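Long-range contacts in lovastatin nonaketide synthase, polyketide synthase component (Aspergillus terreus, PDB 7CPX), which builds the dihydromonacolin L nonaketide of lovastatin biosynthesis from malonyl-CoA, using NADPH and S-adenosylmethionine, as a homodimeric multidomain polyketide synthase that works with LovC: residues M2291-V2296 / T2330-A2335; A2297-P2302 / F2356-V2361. The protein carries 2 engineered substitutions. One frame throughout, in Å; residues are numbered along the deposited sequence.

Contact 1: residues M2291-V2296 / T2330-A2335; sequences MFSSIV and TIDIGA
Phe2292 and Ile2331 pack side by side on two neighbouring parallel strands of the ketoreductase Rossmann fold. Four parallel bridges set the register, Met2291 with Thr2330 through to Ser2294 with Ile2333, and the strand axes are turned 31° from each other. Backbone bonds run along the whole seam. Ile2333 N donates to Ser2293 O at 2.7 Å and Ile2295 N to Ile2333 O at 2.6 Å. Toward the start of the pair the bonds are weak, such as Ile2331 N to Met2291 O at 3.4 Å.

Apolar contact gathers on the face bearing Phe2292 and Ile2333. Ile2331 CD1, anti to CA (chi2 -176°), stands 3.5 Å from the centroid of the Phe2292 ring and only 3° off its normal, a CH-pi contact. Ile2333 CD1 approaches the same ring obliquely, 3.4 Å from Phe2292 CD2.

The face bearing Met2291, Ser2293 and Thr2330 is partly polar: Thr2330 CG2 lies 3.8 Å from Met2291 CB, and Ser2293 OG, close to Thr2330, is hydrogen-bonded to Asn2311 O. Phe2292 to Ile2295, with Ile2333 and Gly2334, form part of the NADP pocket.

Strand 2400-2402 continues the sheet beside Thr2330 and Asp2332, while Phe2292 is bonded through its backbone to Phe2241 of the preceding strand. Helix 2305-2323, the main helix of the connection in this beta-alpha-beta crossover, packs on Met2291; helix 2363-2385 covers Ile2331 and Ile2333.

Contact 2: residues A2297-P2302 / F2356-V2361; sequences AVMGNP and FMFDSV
The Phe2358 ring meets Asn2301 and Met2299 with its edge: Met2299 CE and Asn2301 CG both lie at its rim, near the ring plane, while one face is covered from within its own segment by Met2357 CB. The Asn2301 amide is turned 80° from the ring, so the two flat groups are nearly perpendicular. Here the end of the short helix 2296-2299 and the turn after it pack against the loop ahead of strand 2360-2361 in the ketoreductase Rossmann fold.

Around the rim, the contacts differ in kind. On the CE1 side the approach is apolar, Met2299 CE lying 3.7 Å from Phe2358 CE1. The methionine is bent at its last torsion (chi3 -56°), which sets CE there, and CE is also 3.9 Å from Met2357 O. At CZ the neighbours are polar: Asn2301 OD1 sits 3.5 Å from Phe2358 CZ, and Gly2300 O is 4.1 Å from the same atom. A carbonyl oxygen at the ring edge faces the slightly positive C-H rim, probably a mildly favourable arrangement.

Gly2300, the first residue past the helix, has a positive phi of 82°, and the CB of Asn2301 points toward segment 2356-2361. Helix 1735-1750 borders both segments through Arg1749, which touches Asn2301, Met2357 and Phe2358. The asparagine amide is held by Gln2304, whose OE1 accepts a hydrogen bond from ND2, while OD1 lies 3.9 Å from Met2357 CE.

Contact 1 belongs to the central sheet and contact 2 to the short helix and loops beyond the C-terminal ends of its strands; their centres are about 9 Å apart. Segment 2291-2296 runs directly into 2297-2302, and Val2296 CG1 packs 3.4 Å from Asn2301 CB. The other two segments meet in a short parallel pairing, with probable hydrogen bonds from Val2361 N to Ala2335 O (2.9 Å) and from Ala2335 N to Asp2359 O (3.2 Å). Ile2295, which follows strand 2288-2294, also touches Phe2358. The NADP pocket draws on both segments of contact 1, whereas contact 2 supplies none of the residues of that pocket.

Contact 1: residues M2291-V2296 / T2330-A2335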
loop_
_atom_site.group_PDB
_atom_site.type_symbol
_atom_site.label_atom_id
_atom_site.label_comp_id
_atom_site.label_asym_id
_atom_site.label_seq_id
_atom_site.Cartn_x
_atom_site.Cartn_y
_atom_site.Cartn_z
ATOM N N MET A 2291 -7.425 62.660 -12.376
ATOM C CA MET A 2291 -6.370 63.090 -13.283
ATOM C C MET A 2291 -5.109 62.304 -12.956
ATOM O O MET A 2291 -4.588 62.396 -11.840
ATOM C CB MET A 2291 -6.137 64.595 -13.163
ATOM C CG MET A 2291 -7.068 65.425 -14.031
ATOM S SD MET A 2291 -7.353 67.077 -13.372
ATOM C CE MET A 2291 -8.567 66.721 -12.106
ATOM N N PHE A 2292 -4.626 61.538 -13.930
ATOM C CA PHE A 2292 -3.521 60.604 -13.721
ATOM C C PHE A 2292 -2.216 61.383 -13.667
ATOM O O PHE A 2292 -1.584 61.662 -14.687
ATOM C CB PHE A 2292 -3.496 59.553 -14.823
ATOM C CG PHE A 2292 -4.507 58.460 -14.638
ATOM C CD1 PHE A 2292 -5.838 58.757 -14.418
ATOM C CD2 PHE A 2292 -4.125 57.133 -14.696
ATOM C CE1 PHE A 2292 -6.767 57.753 -14.248
ATOM C CE2 PHE A 2292 -5.048 56.123 -14.530
ATOM C CZ PHE A 2292 -6.373 56.433 -14.306
ATOM N N SER A 2293 -1.809 61.736 -12.453
ATOM C CA SER A 2293 -0.522 62.370 -12.241
ATOM C C SER A 2293 0.559 61.316 -12.034
ATOM O O SER A 2293 0.285 60.160 -11.701
ATOM C CB SER A 2293 -0.576 63.303 -11.031
ATOM O OG SER A 2293 -1.519 64.341 -11.228
ATOM N N SER A 2294 1.802 61.727 -12.244
ATOM C CA SER A 2294 2.953 60.877 -11.995
ATOM C C SER A 2294 3.589 61.257 -10.666
ATOM O O SER A 2294 3.523 62.409 -10.231
ATOM C CB SER A 2294 3.980 60.999 -13.121
ATOM O OG SER A 2294 5.179 60.322 -12.786
ATOM N N ILE A 2295 4.208 60.268 -10.019
ATOM C CA ILE A 2295 4.832 60.516 -8.727
ATOM C C ILE A 2295 5.914 61.575 -8.842
ATOM O O ILE A 2295 6.277 62.203 -7.843
ATOM C CB ILE A 2295 5.399 59.206 -8.145
ATOM C CG1 ILE A 2295 5.782 59.397 -6.677
ATOM C CG2 ILE A 2295 6.606 58.748 -8.943
ATOM C CD1 ILE A 2295 4.642 59.875 -5.807
ATOM N N VAL A 2296 6.444 61.791 -10.048
ATOM C CA VAL A 2296 7.365 62.895 -10.268
ATOM C C VAL A 2296 6.684 64.223 -9.987
ATOM O O VAL A 2296 7.353 65.207 -9.654
ATOM C CB VAL A 2296 7.918 62.855 -11.707
ATOM C CG1 VAL A 2296 8.466 61.474 -12.023
ATOM C CG2 VAL A 2296 6.839 63.242 -12.698
ATOM N N THR A 2330 -6.568 63.288 -7.822
ATOM C CA THR A 2330 -5.403 62.931 -8.614
ATOM C C THR A 2330 -4.718 61.727 -7.990
ATOM O O THR A 2330 -4.769 61.521 -6.775
ATOM C CB THR A 2330 -4.405 64.086 -8.719
ATOM O OG1 THR A 2330 -4.093 64.574 -7.408
ATOM C CG2 THR A 2330 -4.980 65.208 -9.554
ATOM N N ILE A 2331 -4.074 60.936 -8.840
ATOM C CA ILE A 2331 -3.304 59.774 -8.422
ATOM C C ILE A 2331 -1.884 59.983 -8.919
ATOM O O ILE A 2331 -1.643 60.023 -10.132
ATOM C CB ILE A 2331 -3.900 58.466 -8.959
ATOM C CG1 ILE A 2331 -4.130 58.548 -10.472
ATOM C CG2 ILE A 2331 -5.205 58.174 -8.266
ATOM C CD1 ILE A 2331 -4.799 57.324 -11.054
ATOM N N ASP A 2332 -0.942 60.134 -7.990
ATOM C CA ASP A 2332 0.460 60.334 -8.346
ATOM C C ASP A 2332 1.086 58.956 -8.519
ATOM O O ASP A 2332 1.679 58.377 -7.606
ATOM C CB ASP A 2332 1.169 61.165 -7.289
ATOM C CG ASP A 2332 0.368 62.385 -6.880
ATOM O OD1 ASP A 2332 -0.561 62.239 -6.058
ATOM O OD2 ASP A 2332 0.660 63.487 -7.389
ATOM N N ILE A 2333 0.938 58.425 -9.722
ATOM C CA ILE A 2333 1.312 57.047 -10.009
ATOM C C ILE A 2333 2.822 56.941 -10.150
ATOM O O ILE A 2333 3.494 57.851 -10.647
ATOM C CB ILE A 2333 0.602 56.553 -11.283
ATOM C CG1 ILE A 2333 -0.911 56.749 -11.175
ATOM C CG2 ILE A 2333 0.911 55.089 -11.514
ATOM C CD1 ILE A 2333 -1.596 56.833 -12.513
ATOM N N GLY A 2334 3.362 55.811 -9.704
ATOM C CA GLY A 2334 4.755 55.499 -9.932
ATOM C C GLY A 2334 4.958 54.892 -11.302
ATOM O O GLY A 2334 4.291 55.282 -12.265
ATOM N N ALA A 2335 5.861 53.923 -11.404
ATOM C CA ALA A 2335 6.146 53.257 -12.668
ATOM C C ALA A 2335 5.190 52.080 -12.821
ATOM O O ALA A 2335 5.274 51.101 -12.071
ATOM C CB ALA A 2335 7.600 52.798 -12.720
#

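Contact 2: residues A2297-P2302 / F2356-V2361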
loop_
_atom_site.group_PDB
_atom_site.type_symbol
_atom_site.label_atom_id
_atom_site.label_comp_id
_atom_site.label_asym_id
_atom_site.label_seq_id
_atom_site.Cartn_x
_atom_site.Cartn_y
_atom_site.Cartn_z
ATOM N N ALA A 2297 5.357 64.279 -10.117
ATOM C CA ALA A 2297 4.635 65.493 -9.758
ATOM C C ALA A 2297 4.774 65.800 -8.275
ATOM O O ALA A 2297 4.672 66.963 -7.870
ATOM C CB ALA A 2297 3.160 65.354 -10.128
ATOM N N VAL A 2298 5.001 64.776 -7.455
ATOM C CA VAL A 2298 5.112 64.971 -6.014
ATOM C C VAL A 2298 6.560 65.160 -5.576
ATOM O O VAL A 2298 6.813 65.764 -4.529
ATOM C CB VAL A 2298 4.473 63.787 -5.273
ATOM C CG1 VAL A 2298 4.608 63.959 -3.767
ATOM C CG2 VAL A 2298 3.018 63.641 -5.672
ATOM N N MET A 2299 7.518 64.657 -6.353
ATOM C CA MET A 2299 8.925 64.735 -5.991
ATOM C C MET A 2299 9.812 65.277 -7.098
ATOM O O MET A 2299 10.969 65.614 -6.822
ATOM C CB MET A 2299 9.449 63.349 -5.587
ATOM C CG MET A 2299 8.576 62.632 -4.575
ATOM S SD MET A 2299 9.278 61.062 -4.040
ATOM C CE MET A 2299 9.504 60.222 -5.606
ATOM N N GLY A 2300 9.321 65.373 -8.328
ATOM C CA GLY A 2300 10.145 65.763 -9.448
ATOM C C GLY A 2300 10.942 64.594 -9.994
ATOM O O GLY A 2300 10.973 63.495 -9.439
ATOM N N ASN A 2301 11.603 64.846 -11.115
ATOM C CA ASN A 2301 12.443 63.838 -11.745
ATOM C C ASN A 2301 13.325 64.507 -12.791
ATOM O O ASN A 2301 12.826 65.307 -13.593
ATOM C CB ASN A 2301 11.587 62.744 -12.383
ATOM C CG ASN A 2301 12.404 61.554 -12.838
ATOM O OD1 ASN A 2301 13.377 61.170 -12.191
ATOM N ND2 ASN A 2301 12.013 60.963 -13.960
ATOM N N PRO A 2302 14.627 64.222 -12.822
ATOM C CA PRO A 2302 15.480 64.855 -13.833
ATOM C C PRO A 2302 14.977 64.577 -15.241
ATOM O O PRO A 2302 14.603 63.451 -15.578
ATOM C CB PRO A 2302 16.853 64.222 -13.585
ATOM C CG PRO A 2302 16.832 63.853 -12.148
ATOM C CD PRO A 2302 15.419 63.441 -11.855
ATOM N N PHE A 2356 14.378 51.923 -6.540
ATOM C CA PHE A 2356 14.490 52.587 -5.246
ATOM C C PHE A 2356 13.969 54.017 -5.284
ATOM O O PHE A 2356 13.615 54.566 -4.235
ATOM C CB PHE A 2356 15.949 52.574 -4.781
ATOM C CG PHE A 2356 16.933 52.897 -5.869
ATOM C CD1 PHE A 2356 17.194 54.208 -6.219
ATOM C CD2 PHE A 2356 17.592 51.884 -6.546
ATOM C CE1 PHE A 2356 18.092 54.506 -7.224
ATOM C CE2 PHE A 2356 18.492 52.175 -7.550
ATOM C CZ PHE A 2356 18.743 53.488 -7.890
ATOM N N MET A 2357 13.914 54.632 -6.465
ATOM C CA MET A 2357 13.346 55.966 -6.615
ATOM C C MET A 2357 11.841 55.913 -6.857
ATOM O O MET A 2357 11.082 56.657 -6.230
ATOM C CB MET A 2357 14.033 56.703 -7.767
ATOM C CG MET A 2357 15.448 57.159 -7.458
ATOM S SD MET A 2357 16.330 57.734 -8.920
ATOM C CE MET A 2357 15.214 59.002 -9.513
ATOM N N PHE A 2358 11.397 55.038 -7.759
ATOM C CA PHE A 2358 9.990 54.930 -8.129
ATOM C C PHE A 2358 9.557 53.478 -7.978
ATOM O O PHE A 2358 10.079 52.596 -8.667
ATOM C CB PHE A 2358 9.760 55.423 -9.557
ATOM C CG PHE A 2358 10.190 56.844 -9.783
ATOM C CD1 PHE A 2358 9.944 57.817 -8.829
ATOM C CD2 PHE A 2358 10.852 57.203 -10.943
ATOM C CE1 PHE A 2358 10.342 59.122 -9.033
ATOM C CE2 PHE A 2358 11.254 58.507 -11.153
ATOM C CZ PHE A 2358 10.999 59.468 -10.196
ATOM N N ASP A 2359 8.608 53.237 -7.082
ATOM C CA ASP A 2359 8.100 51.895 -6.857
ATOM C C ASP A 2359 7.187 51.470 -8.001
ATOM O O ASP A 2359 6.610 52.294 -8.718
ATOM C CB ASP A 2359 7.343 51.826 -5.531
ATOM C CG ASP A 2359 7.046 50.404 -5.101
ATOM O OD1 ASP A 2359 7.364 49.469 -5.866
ATOM O OD2 ASP A 2359 6.497 50.222 -3.994
ATOM N N SER A 2360 7.059 50.157 -8.167
ATOM C CA SER A 2360 6.226 49.602 -9.223
ATOM C C SER A 2360 4.763 49.613 -8.802
ATOM O O SER A 2360 4.424 49.210 -7.685
ATOM C CB SER A 2360 6.666 48.178 -9.554
ATOM O OG SER A 2360 6.575 47.340 -8.415
ATOM N N VAL A 2361 3.902 50.077 -9.700
ATOM C CA VAL A 2361 2.458 50.054 -9.507
ATOM C C VAL A 2361 1.894 49.045 -10.495
ATOM O O VAL A 2361 2.022 49.216 -11.713
ATOM C CB VAL A 2361 1.833 51.439 -9.707
ATOM C CG1 VAL A 2361 0.329 51.365 -9.549
ATOM C CG2 VAL A 2361 2.423 52.429 -8.723
#